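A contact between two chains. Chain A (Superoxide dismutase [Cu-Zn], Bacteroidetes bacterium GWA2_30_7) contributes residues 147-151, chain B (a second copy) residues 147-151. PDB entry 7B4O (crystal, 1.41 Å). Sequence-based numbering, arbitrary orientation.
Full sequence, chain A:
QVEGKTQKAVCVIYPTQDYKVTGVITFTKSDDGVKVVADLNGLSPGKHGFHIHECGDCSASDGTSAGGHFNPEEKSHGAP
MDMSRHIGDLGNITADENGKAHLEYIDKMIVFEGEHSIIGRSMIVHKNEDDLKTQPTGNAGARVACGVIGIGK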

ATOM      1  N   GLY A 147       3.851   3.169  -5.067  1.00 10.72           N
ATOM      2  CA  GLY A 147       2.636   2.726  -4.380  1.00 11.19           C
ATOM      3  C   GLY A 147       2.861   1.399  -3.707  1.00 10.71           C
ATOM      4  O   GLY A 147       3.840   0.738  -4.042  1.00 13.02           O
ATOM      5  N   VAL A 148       1.986   1.039  -2.793  1.00 10.95           N
ATOM      6  CA  VAL A 148       2.074  -0.234  -2.042  1.00 10.64           C
ATOM      7  C   VAL A 148       1.029  -1.200  -2.584  1.00 11.09           C
ATOM      8  O   VAL A 148      -0.109  -0.814  -2.836  1.00 11.94           O
ATOM      9  CB  VAL A 148       1.952  -0.002  -0.528  1.00 12.68           C
ATOM     10  CG1 VAL A 148       1.984  -1.322   0.244  1.00 12.80           C
ATOM     11  CG2 VAL A 148       3.043   0.937  -0.042  1.00 13.15           C
ATOM     12  N   ILE A 149       1.433  -2.444  -2.771  1.00 10.59           N
ATOM     13  CA  ILE A 149       0.571  -3.515  -3.331  1.00 11.04           C
ATOM     14  C   ILE A 149      -0.271  -4.115  -2.207  1.00 11.24           C
ATOM     15  O   ILE A 149       0.293  -4.663  -1.236  1.00 12.15           O
ATOM     16  CB  ILE A 149       1.435  -4.570  -4.035  1.00 11.39           C
ATOM     17  CG1 ILE A 149       2.298  -3.941  -5.123  1.00 11.64           C
ATOM     18  CG2 ILE A 149       0.562  -5.697  -4.579  1.00 11.97           C
ATOM     19  CD1 ILE A 149       3.397  -4.858  -5.649  1.00 12.11           C
ATOM     20  N   GLY A 150      -1.590  -4.003  -2.343  1.00 10.96           N
ATOM     21  CA  GLY A 150      -2.535  -4.477  -1.329  1.00 11.08           C
ATOM     22  C   GLY A 150      -3.379  -5.640  -1.803  1.00 11.92           C
ATOM     23  O   GLY A 150      -3.443  -5.913  -3.018  1.00 11.89           O
ATOM     24  N   ILE A 151      -4.066  -6.254  -0.844  1.00 12.66           N
ATOM     25  CA  ILE A 151      -4.988  -7.393  -1.090  1.00 12.57           C
ATOM     26  C   ILE A 151      -6.302  -6.846  -1.648  1.00 12.84           C
ATOM     27  O   ILE A 151      -6.919  -5.999  -0.981  1.00 13.51           O
ATOM     28  CB  ILE A 151      -5.177  -8.179   0.217  1.00 13.09           C
ATOM     29  CG1 ILE A 151      -3.858  -8.819   0.648  1.00 13.57           C
ATOM     30  CG2 ILE A 151      -6.290  -9.201   0.085  1.00 14.42           C
ATOM     31  CD1 ILE A 151      -3.867  -9.359   2.050  1.00 15.08           C
TER
ATOM     32  N   GLY B 147      -4.885   4.302   2.709  1.00 11.50           N
ATOM     33  CA  GLY B 147      -3.552   3.866   2.297  1.00 10.92           C
ATOM     34  C   GLY B 147      -3.397   2.385   2.500  1.00 11.53           C
ATOM     35  O   GLY B 147      -4.171   1.808   3.247  1.00 13.19           O
ATOM     36  N   VAL B 148      -2.377   1.811   1.885  1.00 11.32           N
ATOM     37  CA  VAL B 148      -2.103   0.356   1.984  1.00 12.15           C
ATOM     38  C   VAL B 148      -0.887   0.159   2.887  1.00 11.80           C
ATOM     39  O   VAL B 148       0.096   0.916   2.780  1.00 12.30           O
ATOM     40  CB  VAL B 148      -1.925  -0.271   0.592  1.00 13.47           C
ATOM     41  CG1 VAL B 148      -1.550  -1.740   0.695  1.00 13.19           C
ATOM     42  CG2 VAL B 148      -3.202  -0.109  -0.224  1.00 14.99           C
ATOM     43  N   ILE B 149      -0.977  -0.826   3.771  1.00 10.75           N
ATOM     44  CA  ILE B 149       0.079  -1.130   4.768  1.00 11.56           C
ATOM     45  C   ILE B 149       1.145  -1.991   4.090  1.00 11.46           C
ATOM     46  O   ILE B 149       0.828  -3.123   3.646  1.00 12.52           O
ATOM     47  CB  ILE B 149      -0.528  -1.815   5.998  1.00 12.04           C
ATOM     48  CG1 ILE B 149      -1.621  -0.930   6.610  1.00 12.49           C
ATOM     49  CG2 ILE B 149       0.544  -2.180   7.007  1.00 12.37           C
ATOM     50  CD1 ILE B 149      -2.474  -1.625   7.650  1.00 14.32           C
ATOM     51  N   GLY B 150       2.366  -1.472   4.036  1.00 11.58           N
ATOM     52  CA  GLY B 150       3.478  -2.149   3.361  1.00 11.55           C
ATOM     53  C   GLY B 150       4.552  -2.576   4.330  1.00 12.07           C
ATOM     54  O   GLY B 150       4.581  -2.116   5.495  1.00 13.47           O
ATOM     55  N   ILE B 151       5.423  -3.445   3.839  1.00 11.79           N
ATOM     56  CA  ILE B 151       6.588  -3.977   4.588  1.00 13.33           C
ATOM     57  C   ILE B 151       7.677  -2.904   4.645  1.00 13.56           C
ATOM     58  O   ILE B 151       8.102  -2.418   3.575  1.00 13.97           O
ATOM     59  CB  ILE B 151       7.059  -5.276   3.921  1.00 13.94           C
ATOM     60  CG1 ILE B 151       5.981  -6.354   4.005  1.00 15.59           C
ATOM     61  CG2 ILE B 151       8.378  -5.749   4.520  1.00 14.57           C
ATOM     62  CD1 ILE B 151       6.230  -7.525   3.088  1.00 16.87           C
TER

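The two copies of this superoxide dismutase meet here through a small apolar contact in which the same valine of each chain is the central element. No hydrogen bond crosses between the stretches; what holds them is close packing, which buries 189 Å² summed over both sides.

Gly A147 leads into the contact without taking part in it. It is buried, but the chain B stretch covers none of it.

Val A148 carries most of the chain A side. Its CA lies 5.8 Å from the CA of Val B148, and each valine directs its CA-to-CB bond toward the other stretch. Both adopt the t rotamer, and the two CG1 methyls meet, with CG1 of Val A148 3.6 Å from CG1 of Val B148. A short, branched, wholly apolar side chain suits this place: its CG1 reaches across the short distance to the other stretch, and it has no polar group that would need a partner.

Ile A149 turns its CA-to-CB bond away, and its side chain stays clear of the chain B stretch. Its contribution is backbone, the O of Ile A149 lying 4.0 Å from CG1 of Val B148.

At Gly A150 a CB would again face the other stretch, and here the absence of a side chain matters. The CA of Gly A150 sits 3.5 Å from CG1 of Val B148, so the methyl rests directly against the backbone. A CB at this position would lie 2.9 Å from that same CG1, a clash. The reciprocal contact, CG1 of Val A148 to CA of Gly B150 at 3.6 Å, repeats the arrangement, so each valine packs against both its counterpart and the opposing glycine.

Ile A151, its CA-to-CB bond sideways, lies beyond the contact and loses no surface to the chain B stretch.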